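Local coordinates for protein D-threo-3-hydroxyaspartate dehydratase (Delftia, PDB 3WQC) that uses pyridoxal 5'-phosphate to remove ammonia from D-threo-3-hydroxyaspartate, giving oxaloacetate, at residues Q82-G87 with R109-D114; H100-A105 with A129-E134. All coordinates share one frame; numbering follows the deposited sequence. Where two conformers were deposited one is given.

Contact 1. Residues Q82-G87 with R109-D114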
loop_
_atom_site.group_PDB
_atom_site.type_symbol
_atom_site.label_atom_id
_atom_site.label_comp_id
_atom_site.label_asym_id
_atom_site.label_seq_id
_atom_site.Cartn_x
_atom_site.Cartn_y
_atom_site.Cartn_z
ATOM N N GLN B 82 10.612 -16.004 7.819
ATOM C CA GLN B 82 9.367 -16.753 7.474
ATOM C C GLN B 82 9.734 -17.933 6.600
ATOM O O GLN B 82 9.262 -19.063 6.807
ATOM C CB GLN B 82 8.383 -15.816 6.713
ATOM C CG GLN B 82 7.195 -16.567 6.021
ATOM C CD GLN B 82 6.118 -15.639 5.399
ATOM O OE1 GLN B 82 5.393 -14.881 6.074
ATOM N NE2 GLN B 82 5.928 -15.804 4.123
ATOM N N PHE B 83 10.481 -17.693 5.533
ATOM C CA PHE B 83 10.757 -18.758 4.574
ATOM C C PHE B 83 11.731 -19.796 5.167
ATOM O O PHE B 83 11.558 -21.001 4.897
ATOM C CB PHE B 83 11.248 -18.211 3.192
ATOM C CG PHE B 83 10.116 -17.631 2.445
ATOM C CD1 PHE B 83 9.304 -18.446 1.661
ATOM C CD2 PHE B 83 9.834 -16.258 2.510
ATOM C CE1 PHE B 83 8.192 -17.893 0.953
ATOM C CE2 PHE B 83 8.717 -15.696 1.817
ATOM C CZ PHE B 83 7.879 -16.527 1.047
ATOM N N PHE B 84 12.670 -19.346 6.029
ATOM C CA PHE B 84 13.529 -20.372 6.693
ATOM C C PHE B 84 12.704 -21.252 7.664
ATOM O O PHE B 84 12.914 -22.492 7.673
ATOM C CB PHE B 84 14.651 -19.693 7.476
ATOM C CG PHE B 84 15.509 -20.695 8.236
ATOM C CD1 PHE B 84 16.293 -21.628 7.520
ATOM C CD2 PHE B 84 15.508 -20.694 9.641
ATOM C CE1 PHE B 84 17.026 -22.611 8.248
ATOM C CE2 PHE B 84 16.263 -21.644 10.359
ATOM C CZ PHE B 84 17.004 -22.573 9.645
ATOM N N ALA B 85 11.764 -20.652 8.377
ATOM C CA ALA B 85 10.895 -21.433 9.279
ATOM C C ALA B 85 10.110 -22.475 8.449
ATOM O O ALA B 85 9.733 -23.543 8.945
ATOM C CB ALA B 85 9.936 -20.546 10.045
ATOM N N ALA B 86 9.757 -22.107 7.221
ATOM C CA ALA B 86 8.997 -22.977 6.283
ATOM C C ALA B 86 9.863 -23.986 5.548
ATOM O O ALA B 86 9.360 -24.718 4.712
ATOM C CB ALA B 86 8.167 -22.132 5.314
ATOM N N GLY B 87 11.173 -23.991 5.798
ATOM C CA GLY B 87 12.059 -24.998 5.246
ATOM C C GLY B 87 13.045 -24.563 4.153
ATOM O O GLY B 87 13.852 -25.400 3.639
ATOM N N ARG B 109 21.721 -17.422 10.608
ATOM C CA ARG B 109 22.761 -18.397 10.181
ATOM C C ARG B 109 23.039 -19.490 11.274
ATOM O O ARG B 109 23.226 -20.671 10.914
ATOM C CB ARG B 109 24.075 -17.632 9.827
ATOM C CG ARG B 109 23.907 -16.912 8.484
ATOM C CD ARG B 109 25.139 -16.074 8.111
ATOM N NE ARG B 109 26.306 -16.966 7.948
ATOM C CZ ARG B 109 26.562 -17.705 6.852
ATOM N NH1 ARG B 109 25.792 -17.602 5.716
ATOM N NH2 ARG B 109 27.618 -18.559 6.848
ATOM N N ARG B 110 23.052 -19.065 12.547
ATOM C CA ARG B 110 23.325 -19.975 13.634
ATOM C C ARG B 110 22.227 -21.005 13.763
ATOM O O ARG B 110 22.544 -22.132 14.175
ATOM C CB ARG B 110 23.534 -19.245 14.946
ATOM C CG ARG B 110 24.822 -18.437 15.003
ATOM C CD ARG B 110 24.931 -17.657 16.359
ATOM N NE ARG B 110 26.282 -17.118 16.656
ATOM C CZ ARG B 110 26.609 -16.304 17.660
ATOM N NH1 ARG B 110 25.695 -15.945 18.544
ATOM N NH2 ARG B 110 27.915 -15.823 17.736
ATOM N N ARG B 111 20.994 -20.688 13.364
ATOM C CA ARG B 111 19.878 -21.691 13.330
ATOM C C ARG B 111 19.862 -22.584 12.118
ATOM O O ARG B 111 19.050 -23.500 12.031
ATOM C CB ARG B 111 18.449 -20.954 13.267
ATOM C CG ARG B 111 18.100 -20.198 14.410
ATOM C CD ARG B 111 16.552 -20.094 14.420
ATOM N NE ARG B 111 15.819 -19.216 13.562
ATOM C CZ ARG B 111 15.863 -17.852 13.666
ATOM N NH1 ARG B 111 16.753 -17.194 14.489
ATOM N NH2 ARG B 111 15.092 -17.148 12.918
ATOM N N GLY B 112 20.784 -22.357 11.149
ATOM C CA GLY B 112 20.916 -23.191 10.018
ATOM C C GLY B 112 20.485 -22.603 8.707
ATOM O O GLY B 112 20.477 -23.313 7.679
ATOM N N CYS B 113 20.227 -21.298 8.674
ATOM C CA CYS B 113 19.873 -20.686 7.399
ATOM C C CYS B 113 21.161 -20.271 6.635
ATOM O O CYS B 113 22.024 -19.603 7.203
ATOM C CB CYS B 113 19.014 -19.448 7.669
ATOM S SG CYS B 113 18.437 -18.628 6.124
ATOM N N ASP B 114 21.273 -20.660 5.375
ATOM C CA ASP B 114 22.456 -20.296 4.565
ATOM C C ASP B 114 22.145 -18.962 3.957
ATOM O O ASP B 114 21.855 -18.811 2.741
ATOM C CB ASP B 114 22.684 -21.300 3.486
ATOM C CG ASP B 114 24.060 -21.087 2.856
ATOM O OD1 ASP B 114 24.983 -20.700 3.633
ATOM O OD2 ASP B 114 24.294 -21.450 1.688
#
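The ring of F84 is pressed against the turn R111-G112-C113. C113 CB lies over one face, 3.7 Å from the centroid of the F84 ring and 20° off its normal, a CH-pi contact displaced toward the rim. C113 SG stands obliquely, 4.7 Å from the same centroid, as a sulfur-aromatic contact. At the ring edge, near its plane, F84 CZ comes within 3.3 Å of R111 O, and F84 CE1 lies 3.5 Å from G112 C, which approaches obliquely. The ring gets there because CG of F84 is anti to the backbone N (chi1 177°), which swings it away from helix 77-85. This is the tight side: F84 and C113 both also touch I91 of strand 90-93, and a small, buried cysteine suits a place where a ring lies close against the chain.

The other side is looser and faces solvent. R111 gives its CB, 3.7 Å from F84 CE2, while the guanidinium lies oblique to the ring, its plane turned 57° from it. An arginine fits such a border, since its first carbon can pack and its charge can stay in water. G112, at positive phi, closes helix 102-110 in a Schellman motif; a CB there would jam against R111 O and also come near F84 CZ, so glycine is called for. G87 ends helix 77-85 in the same way.

No hydrogen bond or salt bridge crosses between the segments. The two helix ends are joined mainly by dispersion, probably with a weak C-H to oxygen attraction at the ring edge, a contact that rests on close fit and not on ion pairs.

Contact 2. Residues H100-A105 with A129-E134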
loop_
_atom_site.group_PDB
_atom_site.type_symbol
_atom_site.label_atom_id
_atom_site.label_comp_id
_atom_site.label_asym_id
_atom_site.label_seq_id
_atom_site.Cartn_x
_atom_site.Cartn_y
_atom_site.Cartn_z
ATOM N N HIS B 100 23.105 -2.518 11.762
ATOM C CA HIS B 100 22.305 -2.841 12.969
ATOM C C HIS B 100 21.498 -4.122 12.836
ATOM O O HIS B 100 21.037 -4.651 13.875
ATOM C CB HIS B 100 21.388 -1.678 13.349
ATOM C CG HIS B 100 20.170 -1.526 12.512
ATOM N ND1 HIS B 100 20.115 -0.774 11.352
ATOM C CD2 HIS B 100 18.922 -2.108 12.685
ATOM C CE1 HIS B 100 18.845 -0.892 10.822
ATOM N NE2 HIS B 100 18.116 -1.717 11.668
ATOM N N ARG B 101 21.332 -4.637 11.593
ATOM C CA ARG B 101 20.648 -5.892 11.378
ATOM C C ARG B 101 21.575 -7.102 11.487
ATOM O O ARG B 101 21.123 -8.245 11.310
ATOM C CB ARG B 101 19.934 -5.897 10.024
ATOM C CG ARG B 101 18.595 -5.109 10.137
ATOM C CD ARG B 101 17.716 -5.247 8.896
ATOM N NE ARG B 101 18.034 -4.272 7.841
ATOM C CZ ARG B 101 17.504 -3.038 7.788
ATOM N NH1 ARG B 101 16.649 -2.595 8.754
ATOM N NH2 ARG B 101 17.787 -2.267 6.728
ATOM N N LEU B 102 22.888 -6.868 11.758
ATOM C CA LEU B 102 23.802 -8.031 11.787
ATOM C C LEU B 102 23.458 -9.109 12.866
ATOM O O LEU B 102 23.566 -10.283 12.592
ATOM C CB LEU B 102 25.260 -7.548 11.922
ATOM C CG LEU B 102 25.791 -7.072 10.547
ATOM C CD1 LEU B 102 27.049 -6.227 10.754
ATOM C CD2 LEU B 102 26.133 -8.298 9.647
ATOM N N PRO B 103 22.990 -8.689 14.065
ATOM C CA PRO B 103 22.611 -9.753 15.049
ATOM C C PRO B 103 21.509 -10.617 14.499
ATOM O O PRO B 103 21.560 -11.838 14.675
ATOM C CB PRO B 103 22.174 -8.935 16.293
ATOM C CG PRO B 103 23.095 -7.623 16.223
ATOM C CD PRO B 103 23.039 -7.334 14.681
ATOM N N GLN B 104 20.505 -10.055 13.817
ATOM C CA GLN B 104 19.437 -10.929 13.271
ATOM C C GLN B 104 19.966 -11.843 12.188
ATOM O O GLN B 104 19.626 -13.015 12.131
ATOM C CB GLN B 104 18.319 -10.053 12.691
ATOM C CG GLN B 104 17.186 -11.024 12.423
ATOM C CD GLN B 104 15.955 -10.416 11.817
ATOM O OE1 GLN B 104 14.911 -11.161 11.516
ATOM N NE2 GLN B 104 15.998 -9.071 11.638
ATOM N N ALA B 105 20.880 -11.326 11.306
ATOM C CA ALA B 105 21.429 -12.199 10.254
ATOM C C ALA B 105 22.282 -13.301 10.935
ATOM O O ALA B 105 22.203 -14.441 10.437
ATOM C CB ALA B 105 22.308 -11.345 9.346
ATOM N N ALA B 129 32.697 -7.606 8.508
ATOM C CA ALA B 129 33.879 -8.414 8.852
ATOM C C ALA B 129 34.185 -8.205 10.337
ATOM O O ALA B 129 34.579 -9.179 10.996
ATOM C CB ALA B 129 35.023 -7.921 7.964
ATOM N N ALA B 130 34.065 -6.996 10.885
ATOM C CA ALA B 130 34.397 -6.818 12.321
ATOM C C ALA B 130 33.404 -7.591 13.187
ATOM O O ALA B 130 33.805 -8.257 14.168
ATOM C CB ALA B 130 34.368 -5.362 12.658
ATOM N N PHE B 131 32.097 -7.580 12.813
ATOM C CA PHE B 131 31.176 -8.322 13.632
ATOM C C PHE B 131 31.361 -9.819 13.524
ATOM O O PHE B 131 31.264 -10.576 14.512
ATOM C CB PHE B 131 29.734 -7.885 13.178
ATOM C CG PHE B 131 28.646 -8.500 14.044
ATOM C CD1 PHE B 131 28.454 -8.019 15.353
ATOM C CD2 PHE B 131 27.789 -9.495 13.533
ATOM C CE1 PHE B 131 27.412 -8.531 16.164
ATOM C CE2 PHE B 131 26.748 -9.997 14.381
ATOM C CZ PHE B 131 26.550 -9.487 15.639
ATOM N N GLY B 132 31.638 -10.278 12.293
ATOM C CA GLY B 132 31.904 -11.702 12.054
ATOM C C GLY B 132 33.114 -12.139 12.873
ATOM O O GLY B 132 33.126 -13.239 13.446
ATOM N N ARG B 133 34.216 -11.357 12.875
ATOM C CA ARG B 133 35.367 -11.754 13.686
ATOM C C ARG B 133 34.956 -11.803 15.179
ATOM O O ARG B 133 35.341 -12.740 15.917
ATOM C CB ARG B 133 36.482 -10.717 13.464
ATOM C CG ARG B 133 37.106 -10.965 12.096
ATOM C CD ARG B 133 38.457 -10.217 11.928
ATOM N NE ARG B 133 38.264 -8.791 12.123
ATOM C CZ ARG B 133 37.935 -7.924 11.158
ATOM N NH1 ARG B 133 37.738 -8.405 9.902
ATOM N NH2 ARG B 133 37.799 -6.597 11.462
ATOM N N GLU B 134 34.254 -10.779 15.656
ATOM C CA GLU B 134 33.820 -10.748 17.081
ATOM C C GLU B 134 33.022 -11.973 17.467
ATOM O O GLU B 134 33.157 -12.506 18.592
ATOM C CB GLU B 134 33.039 -9.455 17.417
ATOM C CG GLU B 134 32.644 -9.277 18.831
ATOM C CD GLU B 134 31.581 -8.125 19.012
ATOM O OE1 GLU B 134 30.344 -8.200 18.624
ATOM O OE2 GLU B 134 31.970 -7.101 19.556
#
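Immediately before L102, which packs on F131, one carboxylate oxygen is gripped twice: OD1 of D19 in the second subunit takes a salt bridge from R101 NH1 and a hydrogen bond from H100 NE2. R101 NH2 pairs with D287 of that subunit as well, so this face of the segment belongs to the subunit interface, while the contact with 129-134 is apolar.

There L102 CB lies over one face of the F131 ring, 4.0 Å from its centroid and 30° off the normal, a CH-pi contact whose nearest ring atom is F131 CD2, 3.6 Å from L102 CB. With CG anti to the backbone N (chi1 -175°), F131 reaches out from its helix; its long flat side chain suits the span between the helices. The two side chains lie alongside one another, pointing opposite ways, with L102 CD1 4.0 Å from F131 CB. P103 crosses the F131 side chain at about a right angle and touches the ring obliquely, its CG 4.0 Å from F131 CZ. Proline suits the first turn of a helix, where the backbone N needs no partner within the helix. Replacing F131 by an alanine is likely to open a gap between the helices and leave L102 CB and P103 CG without the ring they pack on.

L102 also touches L117 of strand 114-119, and a branched apolar chain suits this buried place between ring and strand. F131 leans on F139, just before strand 140-146. The start of helix 102-110 and the later turns of helix 122-135 thus lie side by side on the parallel sheet of the barrel.

How the contacts relate
Contacts 1 and 2 lie about 17 Å apart, centre to centre, and share helix 102-110. Contact 2 uses its beginning, against helix 122-135; contact 1 uses its end and the turn after it, against the end of helix 77-85. Along the chain the segments alternate: 82-87, 100-105, 109-114, 129-134. Together they join three successive helices on the outside of the parallel barrel of the alanine racemase-like domain, whose strands 90-93 and 114-119 run between them in sequence. Both are away from the pyridoxal phosphate pocket, so they are packing of the barrel's outer layer, with contact 1 at the end of helix 102-110 and contact 2 at its start.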